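Local coordinates for similar to yteR (Bacilus subtilis) (Clostridium acetobutylicum, PDB 4WU0), which probably hydrolyses unsaturated rhamnogalacturonan fragments released during pectin breakdown, at residues 198-203 / 261-266; 248-253 / 333-338; 270-275 / 351-356; 316-321 / 344-349. All coordinates share one frame; numbering follows the deposited sequence.

Contact 1 (198-203 / 261-266); sequences WGRAMG and YLEASG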
# COMPACT_ATOMS: atom_id res chain seq x y z
N TRP A 198 4.47 12.79 -1.04
CA TRP A 198 3.80 12.14 -2.17
C TRP A 198 2.57 11.41 -1.67
O TRP A 198 2.64 10.66 -0.70
CB TRP A 198 4.77 11.16 -2.83
CG TRP A 198 4.23 10.46 -4.03
CD1 TRP A 198 3.39 10.97 -4.97
CD2 TRP A 198 4.46 9.09 -4.40
NE1 TRP A 198 3.11 10.01 -5.92
CE2 TRP A 198 3.75 8.85 -5.58
CE3 TRP A 198 5.20 8.06 -3.83
CZ2 TRP A 198 3.77 7.61 -6.21
CZ3 TRP A 198 5.22 6.84 -4.46
CH2 TRP A 198 4.50 6.62 -5.64
N GLY A 199 1.45 11.64 -2.34
CA GLY A 199 0.18 11.06 -1.94
C GLY A 199 0.22 9.56 -1.74
O GLY A 199 -0.19 9.04 -0.69
N ARG A 200 0.68 8.83 -2.75
CA ARG A 200 0.65 7.38 -2.64
C ARG A 200 1.58 6.87 -1.53
O ARG A 200 1.24 5.89 -0.86
CB ARG A 200 0.98 6.71 -3.98
CG ARG A 200 1.09 5.19 -3.82
CD ARG A 200 0.81 4.37 -5.07
NE ARG A 200 1.85 4.46 -6.10
CZ ARG A 200 1.67 4.91 -7.34
NH1 ARG A 200 2.67 4.88 -8.19
NH2 ARG A 200 0.48 5.34 -7.75
N ALA A 201 2.69 7.54 -1.30
CA ALA A 201 3.59 7.12 -0.22
C ALA A 201 2.92 7.24 1.14
O ALA A 201 3.00 6.31 1.97
CB ALA A 201 4.85 7.91 -0.27
N MET A 202 2.26 8.36 1.40
CA MET A 202 1.47 8.43 2.62
C MET A 202 0.38 7.38 2.65
O MET A 202 0.10 6.81 3.69
CB MET A 202 0.85 9.81 2.81
CG MET A 202 1.79 10.85 3.38
SD MET A 202 2.34 10.49 5.07
CE MET A 202 0.83 10.61 6.04
N GLY A 203 -0.25 7.11 1.51
CA GLY A 203 -1.25 6.06 1.42
C GLY A 203 -0.69 4.70 1.83
O GLY A 203 -1.32 3.97 2.59
N TYR A 261 -2.20 17.66 -9.26
CA TYR A 261 -3.46 17.03 -9.66
C TYR A 261 -3.96 16.12 -8.56
O TYR A 261 -3.17 15.56 -7.80
CB TYR A 261 -3.29 16.26 -10.97
CG TYR A 261 -2.32 15.10 -10.94
CD1 TYR A 261 -0.96 15.29 -11.12
CD2 TYR A 261 -2.79 13.80 -10.76
CE1 TYR A 261 -0.09 14.23 -11.11
CE2 TYR A 261 -1.94 12.74 -10.75
CZ TYR A 261 -0.58 12.94 -10.92
OH TYR A 261 0.26 11.87 -10.91
N LEU A 262 -5.29 15.97 -8.51
CA LEU A 262 -5.92 15.02 -7.61
C LEU A 262 -5.61 13.63 -8.12
O LEU A 262 -5.85 13.32 -9.28
CB LEU A 262 -7.44 15.28 -7.59
CG LEU A 262 -7.86 16.69 -7.17
CD1 LEU A 262 -9.36 16.87 -7.32
CD2 LEU A 262 -7.45 16.97 -5.74
N GLU A 263 -5.06 12.79 -7.23
CA GLU A 263 -4.50 11.51 -7.65
C GLU A 263 -5.23 10.35 -6.97
O GLU A 263 -5.47 10.36 -5.76
CB GLU A 263 -2.99 11.49 -7.40
CG GLU A 263 -2.24 10.35 -8.07
CD GLU A 263 -2.35 9.02 -7.34
OE1 GLU A 263 -2.37 9.05 -6.10
OE2 GLU A 263 -2.39 7.94 -7.99
N ALA A 264 -5.59 9.35 -7.77
CA ALA A 264 -6.56 8.35 -7.35
C ALA A 264 -6.03 7.28 -6.42
O ALA A 264 -6.76 6.80 -5.53
CB ALA A 264 -7.18 7.68 -8.58
N SER A 265 -4.79 6.83 -6.64
CA SER A 265 -4.31 5.72 -5.83
C SER A 265 -4.05 6.16 -4.39
O SER A 265 -4.53 5.51 -3.46
CB SER A 265 -3.09 5.05 -6.47
OG SER A 265 -1.93 5.85 -6.40
N GLY A 266 -3.34 7.26 -4.19
CA GLY A 266 -3.14 7.78 -2.85
C GLY A 266 -4.46 8.12 -2.17
O GLY A 266 -4.67 7.76 -1.01
O HOH W 1 -0.03 10.32 -5.09
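R200 reaches from the first turn of helix 199-215 to the start of helix 264-279, and its guanidinium meets S265 edge on. R200 NH2 donates to S265 OG at 2.8 Å. The bond is fairly straight, 158° at the hydrogen, and the hydroxyl oxygen lies only 5° out of the guanidinium plane. CG of R200 is anti to the backbone N, and the chain bends at chi3 (71°), so CD also runs alongside the serine, 3.4 Å from S265 OG. The edge of the W198 ring, at CZ2, lies against one face of the guanidinium, 3.4 Å above the R200 plane. The same NH2 also bonds to C317 O.

E263 is the N-cap residue of helix 264-279. Its carboxylate caps the helix by accepting from G266 N and S265 N. E263 OE1 uses its syn lone pair for G266 N at 2.8 Å, and E263 OE2 is approached from above its plane by S265 N. E263 OE2 also accepts from S265 OG at 2.7 Å through its syn lone pair. The hydroxyl donates a hydrogen bond to E263 and accepts one from R200. The direct R200-E263 salt bridge is long, 3.9 Å from NH2 to OE2. A water accepts weakly from R200 N and donates to E263 OE1.

Without bulk at G266, the backbones come close, with CA of R200 and CA of G266 3.8 Å apart. C317, at the end of strand 311-317, completes the network, its N donating to E263 OE2. Helix 129-146 flanks W198, and helix 288-302 packs beside A264.

Contact 2 (248-253 / 333-338); sequences WYQVLD and AYYISE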
# COMPACT_ATOMS: atom_id res chain seq x y z
N TRP A 248 -7.32 13.90 -2.47
CA TRP A 248 -5.96 14.33 -2.22
C TRP A 248 -5.11 14.49 -3.48
O TRP A 248 -5.34 13.80 -4.47
CB TRP A 248 -5.27 13.37 -1.23
CG TRP A 248 -5.77 13.55 0.18
CD1 TRP A 248 -5.21 14.34 1.13
CD2 TRP A 248 -6.93 12.95 0.78
NE1 TRP A 248 -5.95 14.28 2.27
CE2 TRP A 248 -7.01 13.45 2.09
CE3 TRP A 248 -7.91 12.06 0.33
CZ2 TRP A 248 -8.04 13.07 2.99
CZ3 TRP A 248 -8.93 11.69 1.20
CH2 TRP A 248 -8.99 12.21 2.51
N TYR A 249 -4.14 15.40 -3.40
CA TYR A 249 -3.22 15.68 -4.50
C TYR A 249 -2.02 14.77 -4.54
O TYR A 249 -1.59 14.21 -3.52
CB TYR A 249 -2.71 17.11 -4.38
CG TYR A 249 -3.73 18.14 -4.74
CD1 TYR A 249 -3.89 18.54 -6.06
CD2 TYR A 249 -4.53 18.73 -3.77
CE1 TYR A 249 -4.81 19.49 -6.40
CE2 TYR A 249 -5.45 19.69 -4.11
CZ TYR A 249 -5.60 20.04 -5.43
OH TYR A 249 -6.53 20.99 -5.79
N GLN A 250 -1.47 14.63 -5.75
CA GLN A 250 -0.19 13.94 -5.97
C GLN A 250 0.93 14.46 -5.05
O GLN A 250 1.61 13.66 -4.39
CB GLN A 250 0.20 14.11 -7.44
CG GLN A 250 1.61 13.75 -7.84
CD GLN A 250 1.80 12.27 -8.06
OE1 GLN A 250 1.07 11.45 -7.50
NE2 GLN A 250 2.83 11.90 -8.82
N VAL A 251 1.12 15.78 -5.02
CA VAL A 251 2.02 16.40 -4.04
C VAL A 251 1.10 17.03 -2.98
O VAL A 251 0.44 18.04 -3.22
CB VAL A 251 2.97 17.42 -4.66
CG1 VAL A 251 3.91 17.99 -3.59
CG2 VAL A 251 3.77 16.78 -5.77
N LEU A 252 1.02 16.38 -1.83
CA LEU A 252 -0.12 16.53 -0.92
C LEU A 252 -0.41 17.95 -0.44
O LEU A 252 -1.58 18.34 -0.32
CB LEU A 252 0.08 15.65 0.32
CG LEU A 252 -0.14 14.17 0.08
CD1 LEU A 252 0.46 13.30 1.21
CD2 LEU A 252 -1.61 13.87 -0.08
N ASP A 253 0.65 18.69 -0.13
CA ASP A 253 0.52 20.00 0.48
C ASP A 253 0.65 21.16 -0.49
O ASP A 253 0.70 22.31 -0.05
CB ASP A 253 1.56 20.16 1.60
CG ASP A 253 2.98 20.11 1.09
OD1 ASP A 253 3.21 19.45 0.06
OD2 ASP A 253 3.88 20.71 1.74
N ALA A 333 8.74 19.06 -9.99
CA ALA A 333 8.73 18.77 -11.43
C ALA A 333 8.84 17.27 -11.68
O ALA A 333 8.14 16.73 -12.53
CB ALA A 333 9.82 19.55 -12.15
N TYR A 334 9.70 16.59 -10.91
CA TYR A 334 9.83 15.15 -11.03
C TYR A 334 8.48 14.45 -10.76
O TYR A 334 8.08 13.58 -11.53
CB TYR A 334 10.94 14.55 -10.12
CG TYR A 334 10.71 13.08 -10.05
CD1 TYR A 334 10.96 12.27 -11.17
CD2 TYR A 334 10.11 12.51 -8.93
CE1 TYR A 334 10.62 10.94 -11.17
CE2 TYR A 334 9.78 11.16 -8.92
CZ TYR A 334 10.02 10.40 -10.04
OH TYR A 334 9.66 9.07 -10.02
N TYR A 335 7.79 14.79 -9.67
CA TYR A 335 6.56 14.06 -9.34
C TYR A 335 5.47 14.31 -10.38
O TYR A 335 4.66 13.45 -10.64
CB TYR A 335 6.06 14.39 -7.94
CG TYR A 335 6.82 13.66 -6.86
CD1 TYR A 335 6.59 12.31 -6.61
CD2 TYR A 335 7.81 14.30 -6.11
CE1 TYR A 335 7.28 11.63 -5.64
CE2 TYR A 335 8.51 13.63 -5.15
CZ TYR A 335 8.26 12.29 -4.91
OH TYR A 335 8.96 11.59 -3.93
N ILE A 336 5.46 15.50 -10.98
CA ILE A 336 4.47 15.81 -12.01
C ILE A 336 4.85 15.16 -13.34
O ILE A 336 3.99 14.97 -14.22
CB ILE A 336 4.35 17.35 -12.13
CG1 ILE A 336 3.94 17.95 -10.78
CG2 ILE A 336 3.38 17.76 -13.22
CD1 ILE A 336 2.80 17.25 -10.09
N SER A 337 6.12 14.80 -13.50
CA SER A 337 6.59 14.26 -14.78
C SER A 337 6.14 12.82 -15.05
O SER A 337 6.17 12.36 -16.20
CB SER A 337 8.12 14.30 -14.88
OG SER A 337 8.71 13.25 -14.12
N GLU A 338 5.75 12.09 -14.00
CA GLU A 338 5.45 10.67 -14.19
C GLU A 338 4.06 10.49 -14.82
O GLU A 338 3.20 11.36 -14.69
CB GLU A 338 5.57 9.90 -12.87
CG GLU A 338 7.01 9.80 -12.29
CD GLU A 338 7.90 8.79 -13.00
OE1 GLU A 338 7.62 8.43 -14.17
OE2 GLU A 338 8.91 8.35 -12.40
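One hydrogen bond crosses this contact. Q250 NE2 donates to the backbone O of Y335 at 3.0 Å, with an angle of 158° at the hydrogen. The carbonyl oxygen lies close to the amide plane of Q250. Seen from Y335, the donor stands above the carbonyl plane, 38° out of it, and not on a lone pair. Q250 gets there with CG anti to its backbone N and a bend at chi2 (82°). Its NE2 also lies at the edge of the Y335 ring, near the ring plane.

Beside this bond is a small apolar patch. V251 CG2 touches Y335 CB at 4.0 Å, and the two side chains cross at about a right angle. I336 CD1 closes the patch from the helix side, 4.3 Å from Q250 CG and 4.5 Å from V251 CG2.

The second shell sets these groups in place. The backbone of Q250 is bonded to G199 and Y261. The OE1 end of the Q250 amide takes a weak hydrogen bond from W198 NE1. Y335 OH is bonded to H176 ND1, and the Y335 ring also meets the ring of W198. Y334 CD2 lies 4.0 Å above the middle of the Y335 ring. Y334 is itself held at its tip: Y334 OH donates to the anti lone pair of E338 OE2 at 2.6 Å, and also bonds to G321 N.

The contact joins the connection between helices 223-240 and 264-279 to the short helix 332-337. It lies beside W198 and H176, in what is expected from the family to be an (alpha/alpha)6 barrel.

Contact 3 (270-275 / 351-356); sequences IVYALL and FLLASY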
# COMPACT_ATOMS: atom_id res chain seq x y z
N ILE A 270 -5.94 6.38 1.28
CA ILE A 270 -6.25 7.21 2.46
C ILE A 270 -7.68 6.94 2.90
O ILE A 270 -7.96 6.81 4.09
CB ILE A 270 -6.03 8.70 2.15
CG1 ILE A 270 -4.54 8.93 1.92
CG2 ILE A 270 -6.56 9.59 3.27
CD1 ILE A 270 -4.19 10.24 1.26
N VAL A 271 -8.61 6.87 1.95
CA VAL A 271 -10.01 6.61 2.30
C VAL A 271 -10.17 5.23 2.93
O VAL A 271 -10.91 5.05 3.89
CB VAL A 271 -10.90 6.74 1.04
CG1 VAL A 271 -12.34 6.25 1.32
CG2 VAL A 271 -10.92 8.21 0.62
N TYR A 272 -9.48 4.24 2.40
CA TYR A 272 -9.48 2.90 2.97
C TYR A 272 -9.02 2.93 4.42
O TYR A 272 -9.65 2.34 5.29
CB TYR A 272 -8.56 2.00 2.16
CG TYR A 272 -8.21 0.68 2.83
CD1 TYR A 272 -9.10 -0.37 2.83
CD2 TYR A 272 -6.99 0.51 3.46
CE1 TYR A 272 -8.77 -1.59 3.42
CE2 TYR A 272 -6.65 -0.69 4.04
CZ TYR A 272 -7.53 -1.73 4.01
OH TYR A 272 -7.16 -2.92 4.58
N ALA A 273 -7.89 3.58 4.67
CA ALA A 273 -7.37 3.66 6.04
C ALA A 273 -8.31 4.40 6.99
O ALA A 273 -8.44 4.02 8.16
CB ALA A 273 -5.99 4.30 6.03
N LEU A 274 -8.95 5.47 6.51
CA LEU A 274 -9.94 6.18 7.33
C LEU A 274 -11.07 5.26 7.71
O LEU A 274 -11.47 5.18 8.88
CB LEU A 274 -10.52 7.40 6.60
CG LEU A 274 -9.62 8.59 6.29
CD1 LEU A 274 -10.37 9.60 5.43
CD2 LEU A 274 -9.15 9.25 7.57
N LEU A 275 -11.62 4.57 6.72
CA LEU A 275 -12.77 3.72 6.92
C LEU A 275 -12.43 2.54 7.82
O LEU A 275 -13.15 2.23 8.77
CB LEU A 275 -13.34 3.22 5.60
CG LEU A 275 -14.11 4.28 4.79
CD1 LEU A 275 -14.26 3.82 3.35
CD2 LEU A 275 -15.47 4.60 5.40
N PHE A 351 -8.79 1.07 -4.49
CA PHE A 351 -10.19 1.43 -4.73
C PHE A 351 -11.14 0.28 -4.36
O PHE A 351 -12.18 0.49 -3.73
CB PHE A 351 -10.44 1.89 -6.17
CG PHE A 351 -11.87 2.26 -6.40
CD1 PHE A 351 -12.34 3.48 -5.99
CD2 PHE A 351 -12.77 1.35 -6.94
CE1 PHE A 351 -13.70 3.82 -6.14
CE2 PHE A 351 -14.10 1.69 -7.11
CZ PHE A 351 -14.56 2.94 -6.69
N LEU A 352 -10.80 -0.95 -4.72
CA LEU A 352 -11.59 -2.10 -4.30
C LEU A 352 -11.68 -2.20 -2.79
O LEU A 352 -12.74 -2.47 -2.24
CB LEU A 352 -10.93 -3.38 -4.81
CG LEU A 352 -11.04 -3.67 -6.30
CD1 LEU A 352 -10.01 -4.74 -6.70
CD2 LEU A 352 -12.45 -4.15 -6.60
N LEU A 353 -10.53 -2.02 -2.12
CA LEU A 353 -10.48 -2.13 -0.67
C LEU A 353 -11.28 -1.03 0.03
O LEU A 353 -12.00 -1.30 1.00
CB LEU A 353 -9.01 -2.13 -0.18
CG LEU A 353 -8.21 -3.35 -0.64
CD1 LEU A 353 -6.71 -3.15 -0.39
CD2 LEU A 353 -8.69 -4.61 0.09
N ALA A 354 -11.14 0.20 -0.46
CA ALA A 354 -11.95 1.30 0.08
C ALA A 354 -13.42 1.02 -0.12
O ALA A 354 -14.23 1.30 0.76
CB ALA A 354 -11.55 2.62 -0.60
N SER A 355 -13.79 0.51 -1.29
CA SER A 355 -15.19 0.22 -1.58
C SER A 355 -15.73 -0.83 -0.62
O SER A 355 -16.84 -0.69 -0.11
CB SER A 355 -15.33 -0.30 -3.01
OG SER A 355 -14.91 0.68 -3.94
N TYR A 356 -14.95 -1.87 -0.37
CA TYR A 356 -15.38 -2.91 0.55
C TYR A 356 -15.63 -2.29 1.93
O TYR A 356 -16.64 -2.58 2.57
CB TYR A 356 -14.34 -4.02 0.63
CG TYR A 356 -14.61 -5.04 1.70
CD1 TYR A 356 -15.52 -6.06 1.50
CD2 TYR A 356 -13.97 -4.97 2.93
CE1 TYR A 356 -15.79 -7.00 2.49
CE2 TYR A 356 -14.24 -5.90 3.94
CZ TYR A 356 -15.14 -6.91 3.70
OH TYR A 356 -15.41 -7.84 4.68
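Helices 264-279 and 345-360 pack side by side within the (alpha/alpha)6 barrel expected of this glycosidase family. The segments run in nearly the same direction, 28° apart, and their axes come within 8.2 Å. A354 lies at the closest approach, with its CB alongside Y272; its small side chain is consistent with this spacing. The interface is apolar.

I270 opens the first segment and turns to W248 instead of the second helix. V271 follows and points at helix 345-360. Its CG1, anti to the backbone N, meets A354 CB at 4.2 Å. The same valine also packs on A294 and Y295 of helix 288-302.

Y272 contributes most. Its CA and the CA of A354 are the nearest pair, 4.1 Å apart, and the CB atoms of the two residues are equally close. With CG anti to the backbone N (chi1 166°), the ring swings along L353. The two side chains lie side by side and point the same way. Ring atom CD1 of Y272 comes to 3.5 Å from L353 CB, and CE1 is almost as near. The hydroxyl lies beyond this apolar contact and bonds to D211 OD1, with K276 NZ as a further partner. L353 also touches L29 and K36 of helix 25-41.

L274 packs on W248. L275, one turn after V271, points back to the interface. Its CG is anti to the carbonyl carbon, and the side chain passes toward the backbone of the second helix. There the L275 methyl CD1 rests 3.6 Å from A354 O.

Contact 4 (316-321 / 344-349); sequences ICYVAG and EPKGLG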
# COMPACT_ATOMS: atom_id res chain seq x y z
N ILE A 316 -4.44 7.91 -12.10
CA ILE A 316 -3.53 7.16 -11.23
C ILE A 316 -2.08 7.44 -11.64
O ILE A 316 -1.72 7.31 -12.79
CB ILE A 316 -3.80 5.66 -11.34
CG1 ILE A 316 -5.27 5.33 -11.03
CG2 ILE A 316 -2.84 4.89 -10.47
CD1 ILE A 316 -5.69 4.01 -11.60
N CYS A 317 -1.26 7.82 -10.68
CA CYS A 317 0.17 8.00 -10.98
C CYS A 317 0.75 6.62 -11.27
O CYS A 317 0.72 5.76 -10.42
CB CYS A 317 0.89 8.62 -9.78
SG CYS A 317 2.69 8.70 -10.08
N TYR A 318 1.30 6.41 -12.46
CA TYR A 318 1.73 5.07 -12.83
C TYR A 318 2.88 4.54 -11.94
O TYR A 318 2.89 3.36 -11.55
CB TYR A 318 2.13 5.02 -14.31
CG TYR A 318 2.70 3.69 -14.74
CD1 TYR A 318 1.96 2.51 -14.64
CD2 TYR A 318 3.99 3.60 -15.23
CE1 TYR A 318 2.50 1.30 -15.02
CE2 TYR A 318 4.53 2.40 -15.62
CZ TYR A 318 3.78 1.25 -15.51
OH TYR A 318 4.33 0.04 -15.90
N VAL A 319 3.85 5.41 -11.68
CA VAL A 319 5.07 5.03 -10.97
C VAL A 319 5.75 6.30 -10.47
O VAL A 319 5.70 7.34 -11.11
CB VAL A 319 6.05 4.24 -11.88
CG1 VAL A 319 6.53 5.10 -13.06
CG2 VAL A 319 7.24 3.70 -11.09
N ALA A 320 6.35 6.22 -9.30
CA ALA A 320 7.28 7.24 -8.83
C ALA A 320 8.28 6.57 -7.91
O ALA A 320 7.98 5.54 -7.28
CB ALA A 320 6.57 8.34 -8.09
N GLY A 321 9.47 7.15 -7.85
CA GLY A 321 10.52 6.70 -6.96
C GLY A 321 11.65 7.70 -6.93
O GLY A 321 11.54 8.78 -7.53
N GLU A 344 -4.91 1.11 -13.64
CA GLU A 344 -3.63 0.65 -13.15
C GLU A 344 -3.82 0.01 -11.77
O GLU A 344 -4.39 0.61 -10.88
CB GLU A 344 -2.67 1.85 -13.08
CG GLU A 344 -1.50 1.74 -12.13
CD GLU A 344 -0.64 0.54 -12.39
OE1 GLU A 344 -0.45 0.18 -13.58
OE2 GLU A 344 -0.14 -0.04 -11.40
N PRO A 345 -3.32 -1.22 -11.60
CA PRO A 345 -3.46 -1.93 -10.34
C PRO A 345 -3.06 -1.19 -9.06
O PRO A 345 -3.66 -1.45 -8.01
CB PRO A 345 -2.64 -3.19 -10.57
CG PRO A 345 -2.84 -3.47 -12.02
CD PRO A 345 -2.78 -2.11 -12.65
N LYS A 346 -2.08 -0.30 -9.12
CA LYS A 346 -1.70 0.47 -7.93
C LYS A 346 -2.87 1.34 -7.43
O LYS A 346 -2.94 1.64 -6.24
CB LYS A 346 -0.48 1.33 -8.21
CG LYS A 346 0.80 0.55 -8.46
CD LYS A 346 1.92 1.48 -8.91
CE LYS A 346 2.97 0.76 -9.73
NZ LYS A 346 2.58 0.66 -11.13
N GLY A 347 -3.79 1.69 -8.33
CA GLY A 347 -5.02 2.38 -7.94
C GLY A 347 -6.22 1.45 -7.76
O GLY A 347 -7.04 1.65 -6.87
N LEU A 348 -6.32 0.44 -8.63
CA LEU A 348 -7.48 -0.46 -8.60
C LEU A 348 -7.60 -1.18 -7.28
O LEU A 348 -8.69 -1.32 -6.73
CB LEU A 348 -7.40 -1.49 -9.74
CG LEU A 348 -7.51 -0.94 -11.15
CD1 LEU A 348 -7.06 -1.97 -12.18
CD2 LEU A 348 -8.91 -0.51 -11.46
N GLY A 349 -6.51 -1.72 -6.78
CA GLY A 349 -6.55 -2.45 -5.52
C GLY A 349 -7.07 -1.62 -4.37
O GLY A 349 -8.00 -2.02 -3.68
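K346 NZ is held by two hydrogen bonds, one to Y318 O and one to E344 OE2, the second being part of a salt bridge. The site joins the end of strand 311-317 to the N-terminus of helix 345-360 in the expected (alpha/alpha)6 barrel. K346 NZ meets Y318 O at 2.8 Å, nearly along the C=O axis (168°). K346 NZ is also 2.8 Å from E344 OE2, which it meets from well above the carboxylate plane. NZ also makes an off-centre cation-pi contact, 4.4 Å from the centroid of the Y318 ring. A long, weak ion pair to E26 adds a further partner. The bend at chi4 (83°) turns NZ to these groups.

E344 is the N-cap of the helix. Its OE2 accepts from K346 N too, at 3.0 Å, so one oxygen takes both nitrogens of K346. The nearby helix N-terminus and lysine would probably favour the charged form of E344. E344 OE1 lies in the plane of the Y318 ring at its edge, 3.5 Å from CE1, with ring and carboxylate planes 82° apart. I316 packs against the aliphatic part of E344. I316 CG2 touches E344 CG at 3.8 Å, and I316 CD1 lies 3.6 Å from E344 N.

Contacts 1 and 3 are wholly buried and share helix 264-279, one at its start and the other further along. Their chemistry differs accordingly: the helix start is rich in polar capping bonds, while the middle is apolar. Helix 345-360 repeats this pattern, with capping in contact 4 and packing in contact 3. Contact 4 reaches the surface at Y318. Contact 2 mixes one bond with apolar touches and is mostly buried, with I336 partly exposed. Contacts 1, 2 and 4 form one connected cluster. Backbone bonds tie contact 1 to contact 2, and C317 SG of contact 4 packs near Q250 NE2. Contacts 2 and 3 are about 21 Å apart between centres, bridged by W248.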